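Local coordinates for purine nucleoside phosphorylase (Anopheles gambiae, PDB 2P4S), which catalyses the phosphorolysis of inosine, guanosine and their 2'-deoxy forms to the free purine base and a pentose 1-phosphate, as part of purine salvage, at residues I221-M224 and G225-G228; E286-A289 and E290-L294; M304-V307 and H308-T312; T331-Y334 and E335-E338. All coordinates share one frame; numbering follows the deposited sequence.

Interaction 1 of 4, residues I221-M224 and G225-G228; sequences INLM and GFAG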
loop_
_atom_site.group_PDB
_atom_site.type_symbol
_atom_site.label_atom_id
_atom_site.label_comp_id
_atom_site.label_asym_id
_atom_site.label_seq_id
_atom_site.Cartn_x
_atom_site.Cartn_y
_atom_site.Cartn_z
ATOM N N ILE A 221 -1.383 -13.243 -1.311
ATOM C CA ILE A 221 -1.836 -11.984 -1.880
ATOM C C ILE A 221 -0.829 -11.002 -1.319
ATOM O O ILE A 221 -0.761 -10.827 -0.084
ATOM C CB ILE A 221 -3.298 -11.602 -1.442
ATOM C CG1 ILE A 221 -4.335 -12.523 -2.119
ATOM C CG2 ILE A 221 -3.588 -10.136 -1.868
ATOM C CD1 ILE A 221 -5.780 -12.552 -1.485
ATOM N N ASN A 222 -0.043 -10.391 -2.214
ATOM C CA ASN A 222 0.986 -9.480 -1.826
ATOM C C ASN A 222 0.457 -8.034 -1.849
ATOM O O ASN A 222 0.657 -7.349 -2.822
ATOM C CB ASN A 222 2.256 -9.604 -2.710
ATOM C CG ASN A 222 3.395 -8.779 -2.138
ATOM O OD1 ASN A 222 3.247 -8.206 -1.037
ATOM N ND2 ASN A 222 4.505 -8.675 -2.856
ATOM N N LEU A 223 -0.233 -7.613 -0.789
ATOM C CA LEU A 223 -0.773 -6.264 -0.661
ATOM C C LEU A 223 0.313 -5.164 -0.623
ATOM O O LEU A 223 0.119 -4.069 -1.167
ATOM C CB LEU A 223 -1.639 -6.186 0.599
ATOM C CG LEU A 223 -2.923 -7.032 0.661
ATOM C CD1 LEU A 223 -3.650 -6.793 1.994
ATOM C CD2 LEU A 223 -3.814 -6.656 -0.552
ATOM N N MET A 224 1.453 -5.477 -0.017
ATOM C CA MET A 224 2.624 -4.585 -0.011
ATOM C C MET A 224 3.072 -4.276 -1.404
ATOM O O MET A 224 3.263 -3.111 -1.727
ATOM C CB MET A 224 3.780 -5.177 0.767
ATOM C CG MET A 224 3.461 -5.359 2.195
ATOM S SD MET A 224 4.928 -5.883 3.133
ATOM C CE MET A 224 4.291 -5.572 4.768
ATOM N N GLY A 225 3.208 -5.329 -2.215
ATOM C CA GLY A 225 3.588 -5.231 -3.614
ATOM C C GLY A 225 2.617 -4.483 -4.499
ATOM O O GLY A 225 3.055 -3.728 -5.356
ATOM N N PHE A 226 1.305 -4.677 -4.316
ATOM C CA PHE A 226 0.302 -3.841 -5.008
ATOM C C PHE A 226 0.622 -2.322 -4.870
ATOM O O PHE A 226 0.439 -1.562 -5.808
ATOM C CB PHE A 226 -1.095 -4.056 -4.416
ATOM C CG PHE A 226 -1.724 -5.407 -4.699
ATOM C CD1 PHE A 226 -1.132 -6.356 -5.547
ATOM C CD2 PHE A 226 -2.960 -5.707 -4.152
ATOM C CE1 PHE A 226 -1.765 -7.612 -5.831
ATOM C CE2 PHE A 226 -3.601 -6.968 -4.425
ATOM C CZ PHE A 226 -3.005 -7.898 -5.275
ATOM N N ALA A 227 1.055 -1.904 -3.680
ATOM C CA ALA A 227 1.320 -0.501 -3.310
ATOM C C ALA A 227 2.686 -0.022 -3.766
ATOM O O ALA A 227 3.000 1.166 -3.671
ATOM C CB ALA A 227 1.188 -0.320 -1.786
ATOM N N GLY A 228 3.491 -0.955 -4.274
ATOM C CA GLY A 228 4.854 -0.649 -4.704
ATOM C C GLY A 228 5.972 -1.037 -3.750
ATOM O O GLY A 228 7.111 -0.671 -3.977
#

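Interaction 2 of 4, residues E286-A289 and E290-L294; sequences ETVA and EVKML. With DIH (7-[[(3R,4R)-3-(hydroxymethyl)-4-oxidanyl-pyrrolidin-1-ium-1-yl]methyl]-3,5-dihydropyrrolo[3,2-d]pyrimidin-4-one), chain F.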
loop_
_atom_site.group_PDB
_atom_site.type_symbol
_atom_site.label_atom_id
_atom_site.label_comp_id
_atom_site.label_asym_id
_atom_site.label_seq_id
_atom_site.Cartn_x
_atom_site.Cartn_y
_atom_site.Cartn_z
ATOM N N GLU A 286 -4.622 -7.203 13.623
ATOM C CA GLU A 286 -5.699 -6.670 12.785
ATOM C C GLU A 286 -7.009 -6.323 13.532
ATOM O O GLU A 286 -7.375 -6.970 14.508
ATOM C CB GLU A 286 -6.001 -7.704 11.697
ATOM C CG GLU A 286 -4.832 -7.952 10.758
ATOM C CD GLU A 286 -3.647 -8.702 11.456
ATOM O OE1 GLU A 286 -3.947 -9.653 12.235
ATOM O OE2 GLU A 286 -2.439 -8.335 11.228
ATOM N N THR A 287 -7.713 -5.309 13.049
ATOM C CA THR A 287 -9.066 -5.010 13.511
ATOM C C THR A 287 -10.105 -6.065 12.986
ATOM O O THR A 287 -9.830 -6.869 12.059
ATOM C CB THR A 287 -9.516 -3.594 13.107
ATOM O OG1 THR A 287 -9.814 -3.563 11.706
ATOM C CG2 THR A 287 -8.450 -2.540 13.432
ATOM N N VAL A 288 -11.298 -6.033 13.574
ATOM C CA VAL A 288 -12.369 -6.922 13.168
ATOM C C VAL A 288 -12.727 -6.619 11.722
ATOM O O VAL A 288 -12.865 -7.555 10.947
ATOM C CB VAL A 288 -13.630 -6.768 14.094
ATOM C CG1 VAL A 288 -14.905 -7.370 13.430
ATOM C CG2 VAL A 288 -13.382 -7.388 15.478
ATOM N N ALA A 289 -12.845 -5.330 11.367
ATOM C CA ALA A 289 -13.191 -4.919 10.020
ATOM C C ALA A 289 -12.123 -5.351 8.981
ATOM O O ALA A 289 -12.491 -5.704 7.866
ATOM C CB ALA A 289 -13.422 -3.354 9.926
ATOM N N GLU A 290 -10.834 -5.219 9.327
ATOM C CA GLU A 290 -9.715 -5.708 8.482
ATOM C C GLU A 290 -9.765 -7.238 8.268
ATOM O O GLU A 290 -9.572 -7.698 7.148
ATOM C CB GLU A 290 -8.360 -5.314 9.083
ATOM C CG GLU A 290 -8.101 -3.801 9.046
ATOM C CD GLU A 290 -6.942 -3.333 9.948
ATOM O OE1 GLU A 290 -6.397 -4.134 10.787
ATOM O OE2 GLU A 290 -6.582 -2.145 9.817
ATOM N N VAL A 291 -9.993 -8.009 9.341
ATOM C CA VAL A 291 -10.051 -9.445 9.221
ATOM C C VAL A 291 -11.190 -9.827 8.273
ATOM O O VAL A 291 -11.017 -10.680 7.429
ATOM C CB VAL A 291 -10.178 -10.177 10.617
ATOM C CG1 VAL A 291 -10.481 -11.686 10.447
ATOM C CG2 VAL A 291 -8.912 -10.007 11.471
ATOM N N LYS A 292 -12.330 -9.145 8.384
ATOM C CA LYS A 292 -13.503 -9.380 7.505
ATOM C C LYS A 292 -13.198 -9.086 6.059
ATOM O O LYS A 292 -13.511 -9.881 5.172
ATOM C CB LYS A 292 -14.706 -8.524 7.933
ATOM C CG LYS A 292 -15.395 -9.036 9.160
ATOM C CD LYS A 292 -16.677 -8.261 9.431
ATOM C CE LYS A 292 -17.284 -8.700 10.788
ATOM N NZ LYS A 292 -18.145 -7.609 11.339
ATOM N N MET A 293 -12.589 -7.935 5.815
ATOM C CA MET A 293 -12.199 -7.592 4.460
ATOM C C MET A 293 -11.181 -8.622 3.899
ATOM O O MET A 293 -11.292 -9.042 2.736
ATOM C CB MET A 293 -11.604 -6.188 4.426
ATOM C CG MET A 293 -10.623 -6.088 3.303
ATOM S SD MET A 293 -9.757 -4.617 3.351
ATOM C CE MET A 293 -8.702 -4.790 1.911
ATOM N N LEU A 294 -10.172 -9.005 4.703
ATOM C CA LEU A 294 -9.152 -9.948 4.189
ATOM C C LEU A 294 -9.713 -11.353 3.859
ATOM O O LEU A 294 -9.392 -11.899 2.826
ATOM C CB LEU A 294 -7.912 -10.007 5.102
ATOM C CG LEU A 294 -7.139 -8.707 5.234
ATOM C CD1 LEU A 294 -6.146 -8.743 6.423
ATOM C CD2 LEU A 294 -6.446 -8.333 3.897
HETATM O "O5'" DIH F . 3.418 -12.123 17.605
HETATM C "C5'" DIH F . 3.746 -11.174 16.570
HETATM C "C4'" DIH F . 4.642 -11.896 15.594
HETATM C "C6'" DIH F . 3.997 -13.209 15.096
HETATM C "C3'" DIH F . 4.889 -11.030 14.377
HETATM O "O3'" DIH F . 6.213 -11.291 13.906
HETATM C "C2'" DIH F . 3.915 -11.571 13.347
HETATM N "N1'" DIH F . 3.951 -13.043 13.615
HETATM C C10 DIH F . 2.894 -13.730 12.859
HETATM C C9 DIH F . 1.475 -13.676 13.385
HETATM C C8 DIH F . 0.905 -14.595 14.306
HETATM N N7 DIH F . -0.394 -14.245 14.514
HETATM C C5 DIH F . -0.694 -13.145 13.776
HETATM C C6 DIH F . -1.933 -12.350 13.542
HETATM O O6 DIH F . -3.051 -12.625 14.145
HETATM N N1 DIH F . -1.809 -11.323 12.676
HETATM C C2 DIH F . -0.644 -11.001 12.037
HETATM N N3 DIH F . 0.482 -11.714 12.196
HETATM C C4 DIH F . 0.459 -12.785 13.058
#

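Interaction 3 of 4, residues M304-V307 and H308-T312; sequences MSTV and HEIIT. With DIH (7-[[(3R,4R)-3-(hydroxymethyl)-4-oxidanyl-pyrrolidin-1-ium-1-yl]methyl]-3,5-dihydropyrrolo[3,2-d]pyrimidin-4-one), chain F; PO4 (phosphate ion), chain D.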
loop_
_atom_site.group_PDB
_atom_site.type_symbol
_atom_site.label_atom_id
_atom_site.label_comp_id
_atom_site.label_asym_id
_atom_site.label_seq_id
_atom_site.Cartn_x
_atom_site.Cartn_y
_atom_site.Cartn_z
ATOM N N MET A 304 3.051 -11.487 8.953
ATOM C CA MET A 304 3.871 -10.287 8.711
ATOM C C MET A 304 5.250 -10.580 8.104
ATOM O O MET A 304 6.188 -9.829 8.352
ATOM C CB MET A 304 4.084 -9.520 10.033
ATOM C CG MET A 304 2.779 -9.123 10.739
ATOM S SD MET A 304 3.137 -8.309 12.266
ATOM C CE MET A 304 1.500 -8.025 12.983
ATOM N N SER A 305 5.408 -11.646 7.307
ATOM C CA SER A 305 6.737 -12.000 6.804
ATOM C C SER A 305 6.623 -12.813 5.520
ATOM O O SER A 305 5.537 -12.834 4.901
ATOM C CB SER A 305 7.498 -12.773 7.869
ATOM O OG SER A 305 6.984 -14.091 7.958
ATOM N N THR A 306 7.721 -13.475 5.100
ATOM C CA THR A 306 7.607 -14.628 4.137
ATOM C C THR A 306 7.402 -14.289 2.667
ATOM O O THR A 306 8.155 -14.772 1.814
ATOM C CB THR A 306 6.492 -15.621 4.598
ATOM O OG1 THR A 306 6.868 -16.120 5.874
ATOM C CG2 THR A 306 6.300 -16.820 3.636
ATOM N N VAL A 307 6.400 -13.463 2.377
ATOM C CA VAL A 307 5.967 -13.221 0.973
ATOM C C VAL A 307 7.158 -12.738 0.097
ATOM O O VAL A 307 7.402 -13.272 -0.971
ATOM C CB VAL A 307 4.697 -12.243 0.893
ATOM C CG1 VAL A 307 4.515 -11.633 -0.517
ATOM C CG2 VAL A 307 3.452 -12.971 1.272
ATOM N N HIS A 308 7.895 -11.745 0.613
ATOM C CA HIS A 308 9.059 -11.118 -0.043
ATOM C C HIS A 308 10.272 -12.026 -0.064
ATOM O O HIS A 308 11.067 -11.955 -0.985
ATOM C CB HIS A 308 9.402 -9.747 0.622
ATOM C CG HIS A 308 9.360 -9.776 2.118
ATOM N ND1 HIS A 308 8.188 -9.645 2.834
ATOM C CD2 HIS A 308 10.340 -9.979 3.036
ATOM C CE1 HIS A 308 8.449 -9.770 4.128
ATOM N NE2 HIS A 308 9.743 -10.005 4.270
ATOM N N GLU A 309 10.428 -12.868 0.947
ATOM C CA GLU A 309 11.415 -13.955 0.889
ATOM C C GLU A 309 11.143 -14.957 -0.272
ATOM O O GLU A 309 12.057 -15.354 -1.024
ATOM C CB GLU A 309 11.430 -14.707 2.241
ATOM C CG GLU A 309 11.884 -13.857 3.431
ATOM C CD GLU A 309 11.299 -14.331 4.763
ATOM O OE1 GLU A 309 10.628 -15.386 4.799
ATOM O OE2 GLU A 309 11.518 -13.658 5.798
ATOM N N ILE A 310 9.897 -15.417 -0.355
ATOM C CA ILE A 310 9.432 -16.247 -1.462
ATOM C C ILE A 310 9.608 -15.589 -2.829
ATOM O O ILE A 310 10.041 -16.230 -3.753
ATOM C CB ILE A 310 7.939 -16.692 -1.234
ATOM C CG1 ILE A 310 7.844 -17.568 0.045
ATOM C CG2 ILE A 310 7.405 -17.440 -2.464
ATOM C CD1 ILE A 310 8.364 -19.056 -0.124
ATOM N N ILE A 311 9.291 -14.308 -2.966
ATOM C CA ILE A 311 9.437 -13.623 -4.247
ATOM C C ILE A 311 10.915 -13.537 -4.676
ATOM O O ILE A 311 11.278 -13.733 -5.856
ATOM C CB ILE A 311 8.806 -12.213 -4.144
ATOM C CG1 ILE A 311 7.282 -12.314 -4.148
ATOM C CG2 ILE A 311 9.252 -11.288 -5.261
ATOM C CD1 ILE A 311 6.584 -10.936 -4.023
ATOM N N THR A 312 11.773 -13.238 -3.710
ATOM C CA THR A 312 13.228 -13.268 -3.944
ATOM C C THR A 312 13.718 -14.671 -4.346
ATOM O O THR A 312 14.532 -14.807 -5.233
ATOM C CB THR A 312 13.961 -12.760 -2.689
ATOM O OG1 THR A 312 13.463 -11.441 -2.365
ATOM C CG2 THR A 312 15.459 -12.725 -2.923
HETATM O "O5'" DIH F . 3.418 -12.123 17.605
HETATM C "C5'" DIH F . 3.746 -11.174 16.570
HETATM C "C4'" DIH F . 4.642 -11.896 15.594
HETATM C "C6'" DIH F . 3.997 -13.209 15.096
HETATM C "C3'" DIH F . 4.889 -11.030 14.377
HETATM O "O3'" DIH F . 6.213 -11.291 13.906
HETATM C "C2'" DIH F . 3.915 -11.571 13.347
HETATM N "N1'" DIH F . 3.951 -13.043 13.615
HETATM C C10 DIH F . 2.894 -13.730 12.859
HETATM C C9 DIH F . 1.475 -13.676 13.385
HETATM C C8 DIH F . 0.905 -14.595 14.306
HETATM N N7 DIH F . -0.394 -14.245 14.514
HETATM C C5 DIH F . -0.694 -13.145 13.776
HETATM C C6 DIH F . -1.933 -12.350 13.542
HETATM O O6 DIH F . -3.051 -12.625 14.145
HETATM N N1 DIH F . -1.809 -11.323 12.676
HETATM C C2 DIH F . -0.644 -11.001 12.037
HETATM N N3 DIH F . 0.482 -11.714 12.196
HETATM C C4 DIH F . 0.459 -12.785 13.058
HETATM P P PO4 D . 6.884 -14.697 11.841
HETATM O O1 PO4 D . 6.605 -16.130 12.166
HETATM O O2 PO4 D . 8.397 -14.531 11.695
HETATM O O3 PO4 D . 6.269 -14.244 10.569
HETATM O O4 PO4 D . 6.338 -13.861 12.960
#

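Interaction 4 of 4, residues T331-Y334 and E335-E338; sequences TMSY and EEEE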
loop_
_atom_site.group_PDB
_atom_site.type_symbol
_atom_site.label_atom_id
_atom_site.label_comp_id
_atom_site.label_asym_id
_atom_site.label_seq_id
_atom_site.Cartn_x
_atom_site.Cartn_y
_atom_site.Cartn_z
ATOM N N THR A 331 -9.492 -12.212 15.462
ATOM C CA THR A 331 -10.726 -11.728 16.066
ATOM C C THR A 331 -11.817 -11.458 15.024
ATOM O O THR A 331 -11.667 -10.614 14.130
ATOM C CB THR A 331 -10.505 -10.457 16.924
ATOM O OG1 THR A 331 -9.357 -10.646 17.771
ATOM C CG2 THR A 331 -11.767 -10.177 17.815
ATOM N N MET A 332 -12.944 -12.136 15.180
ATOM C CA MET A 332 -13.958 -12.055 14.135
ATOM C C MET A 332 -15.292 -11.375 14.515
ATOM O O MET A 332 -16.216 -11.292 13.719
ATOM C CB MET A 332 -14.127 -13.447 13.539
ATOM C CG MET A 332 -12.913 -13.758 12.637
ATOM S SD MET A 332 -13.030 -15.463 12.432
ATOM C CE MET A 332 -11.330 -16.128 12.297
ATOM N N SER A 333 -15.325 -10.806 15.710
ATOM C CA SER A 333 -16.524 -10.259 16.265
ATOM C C SER A 333 -16.176 -9.171 17.285
ATOM O O SER A 333 -15.161 -9.281 17.966
ATOM C CB SER A 333 -17.298 -11.407 16.925
ATOM O OG SER A 333 -18.013 -10.954 18.039
ATOM N N TYR A 334 -17.032 -8.150 17.392
ATOM C CA TYR A 334 -16.886 -7.073 18.381
ATOM C C TYR A 334 -17.206 -7.554 19.790
ATOM O O TYR A 334 -16.889 -6.876 20.776
ATOM C CB TYR A 334 -17.731 -5.838 18.002
ATOM C CG TYR A 334 -17.273 -5.240 16.711
ATOM C CD1 TYR A 334 -16.077 -4.568 16.652
ATOM C CD2 TYR A 334 -18.011 -5.397 15.519
ATOM C CE1 TYR A 334 -15.612 -4.047 15.469
ATOM C CE2 TYR A 334 -17.538 -4.876 14.328
ATOM C CZ TYR A 334 -16.341 -4.188 14.320
ATOM O OH TYR A 334 -15.812 -3.657 13.168
ATOM N N GLU A 335 -17.791 -8.748 19.874
ATOM C CA GLU A 335 -18.144 -9.361 21.169
ATOM C C GLU A 335 -17.135 -10.357 21.753
ATOM O O GLU A 335 -17.189 -10.643 22.949
ATOM C CB GLU A 335 -19.474 -10.084 21.064
ATOM C CG GLU A 335 -20.649 -9.156 20.911
ATOM C CD GLU A 335 -21.845 -9.944 20.448
ATOM O OE1 GLU A 335 -22.364 -10.802 21.233
ATOM O OE2 GLU A 335 -22.231 -9.724 19.284
ATOM N N GLU A 336 -16.244 -10.919 20.944
ATOM C CA GLU A 336 -15.330 -11.877 21.543
ATOM C C GLU A 336 -14.269 -11.252 22.435
ATOM O O GLU A 336 -14.070 -10.018 22.439
ATOM C CB GLU A 336 -14.731 -12.842 20.540
ATOM C CG GLU A 336 -14.266 -12.260 19.238
ATOM C CD GLU A 336 -13.655 -13.338 18.357
ATOM O OE1 GLU A 336 -14.360 -13.820 17.426
ATOM O OE2 GLU A 336 -12.494 -13.744 18.656
ATOM N N GLU A 337 -13.659 -12.093 23.268
ATOM C CA GLU A 337 -12.520 -11.645 24.059
ATOM C C GLU A 337 -11.276 -11.880 23.210
ATOM O O GLU A 337 -11.124 -12.949 22.621
ATOM C CB GLU A 337 -12.447 -12.327 25.437
ATOM C CG GLU A 337 -13.270 -11.583 26.511
ATOM C CD GLU A 337 -13.060 -10.057 26.428
ATOM O OE1 GLU A 337 -11.912 -9.634 26.728
ATOM O OE2 GLU A 337 -14.007 -9.299 26.025
ATOM N N GLU A 338 -10.445 -10.847 23.100
ATOM C CA GLU A 338 -9.219 -10.933 22.337
ATOM C C GLU A 338 -8.049 -11.046 23.292
ATOM O O GLU A 338 -7.885 -10.228 24.193
ATOM C CB GLU A 338 -9.060 -9.729 21.405
ATOM C CG GLU A 338 -7.724 -9.662 20.679
ATOM C CD GLU A 338 -7.630 -8.442 19.787
ATOM O OE1 GLU A 338 -7.141 -7.380 20.262
ATOM O OE2 GLU A 338 -8.096 -8.529 18.624
#

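Interaction 1 of 4, residues I221-M224 and G225-G228
A trans first torsion in Asn222 (chi1 -171°) turns its carboxamide over the start of the helical turn toward Gly225, while Phe226, with CG beside its own backbone N (chi1 -70°), folds its ring back along Ile221 and Leu223. Asn222 is the N-cap of the short helix 223-226: its OD1 accepts from Gly225 N at 3.1 Å. The N-H points almost straight at the oxygen, yet it arrives from above the amide plane, 69° out of it. Asparagine suits this place because its short side chain can bend back to meet an N-H of the first turn, where the usual acceptor four residues back is missing. Glycine suits position 225 equally well, since a CB there would collide with Asn222 ND2. The main-chain oxygen of Asn222 takes part too, accepting from Phe226 N at 3.1 Å and lying 3.4 Å above one face of the Phe226 ring, offset toward its rim. Leu223 CD2 packs obliquely on Phe226 CD2 at 3.8 Å, and Ile221 CG2 reaches CE2 of the same ring at 4.1 Å. At the far end Gly228, with positive phi, closes the turn in a Schellman motif, its N bonded to Gly225 O at 3.0 Å. This single turn continues directly from strand 214-221. Asn222 rests on Val307 and Ile311 of helix 307-315, and Leu223 and Met224 lie against strand 272-279; beyond them Glu290 and Met293 of the second subunit and Phe226 of the third pack on the turn within the trimer.

Interaction 2 of 4, residues E286-A289 and E290-L294
The chain passes from extended backbone at Glu286 and Thr287 into regular helix at Val288, where Val291 N donates to Thr287 O at 3.0 Å and Lys292 and Met293 continue the pattern. Thr287 and Glu290 form a capping box at the start of helix 288-296, the helix of a beta-alpha-beta unit between strands 272-279 and 301-303. Thr287 OG1, placed between its backbone N and carbonyl carbon (chi1 74°), accepts from Glu290 N at 3.1 Å; in return Glu290 OE1 accepts from Thr287 N at 2.9 Å, met from above the carboxylate plane. Threonine and glutamate suit these places because each side chain satisfies the other's N-H at an end where helical partners are lacking. Both also reach across the trimer: Thr287 OG1 is bonded to His220 O of the third subunit, and Glu290 OE2 to Asn222 N of that subunit. The methyl Val291 CG2 packs on Glu286 CB at 3.7 Å, while on the exposed side the extended Lys292 chain runs alongside Val288, CE to CG1. Glu286 directs its carboxylate away from the helix, its chain bent at chi2 (70°), into the purine pocket, where Asn328 also binds the inhibitor. There Glu286 OE1 accepts from N1 of DIH at 2.7 Å, with an almost linear N-H...O angle of 174°.

Interaction 3 of 4, residues M304-V307 and H308-T312
Ser305 OG is held by two partners: it donates to O3 of the phosphate at 2.7 Å and accepts from Thr306 OG1 at 2.9 Å. A small hydroxyl suits this site, and the bond from Thr306 probably keeps it turned toward the anion, which Ser118, Ala201 and Arg169 also bind. Just before it, Met304 lays its flexible thioether against the inhibitor, with SD 3.5 Å from C2' of DIH. Thr306 stands at the N-cap position of helix 307-315, but its side chain makes no capping bond; its carbonyl O accepts from Ile310 N at 2.9 Å, nearly along the C=O axis. Glu309, with CG beside its backbone N (chi1 -64°) and its chain extended, brings OE1 to 3.2 Å from Thr306 CA, while OE2 forms a salt bridge with Arg169. Glutamate suits the place because its salt bridge can steady an arginine that also binds the phosphate. The branched Val307 and Ile311 lie side by side one turn apart, CG1 to CD1 at 4.1 Å. The short loop after strand 301-303 leads into helix 307-315, which is buried near the centre of the chain: Val307 leans on strand 272-279, Ile310 on strand 195-204, and His308 and Thr312 on helix 178-191.

Interaction 4 of 4, residues T331-Y334 and E335-E338
The loop between strand 319-329 and helix 342-350 doubles back on itself here, and side chains rather than regular secondary structure hold its two limbs together. Thr331 OG1 donates to Glu338 OE2 at 2.6 Å; Glu338 OE2 receives it on its anti lone pair, the one away from OE1, and the side chains meet roughly perpendicular. Glu338 reaches this far because its chain is fully extended, with CG anti to the backbone N (chi1 174°); its other oxygen accepts from Ala248 N of the third subunit. Glu336 turns its carboxylate inward, where OE1 accepts from Met332 N at 3.1 Å, met from well above the carboxylate plane. Its CG methylene packs on Thr331 CG2 at 3.6 Å, and the two side chains run antiparallel at this point. Threonine suits the spot by offering a hydroxyl to one glutamate and a methyl to the other. At the bend the small Ser333 folds its OG toward the following backbone, accepting from Glu335 N at 2.9 Å and weakly from Glu336 N. The loop lies largely at the surface, against the first turn of helix 288-296: Thr331 and Tyr334 pack on Val288, Met332 rests on Val291, and Tyr334 OH bonds to Asp219 of the third subunit.

Interactions 1, 2 and 3 are buried helix starts, whereas interaction 4 is a surface loop held largely by carboxylates and a serine hydroxyl. Two of the helix starts are capped by side chains, Asn222 in interaction 1 and the box in interaction 2; in interaction 3 the N-cap threonine makes no capping bond and its hydroxyl donates to Ser305, which binds phosphate. Interactions 1 and 3 meet where Asn222 CG lies 3.5 Å from Val307 CG1. Interaction 1 also touches interaction 2, through Leu223 and Leu294, and interaction 4 packs on interaction 2 through Val288. Interactions 2 and 3 approach the same inhibitor differently, by a hydrogen bond to the base and by apolar contact from Met304.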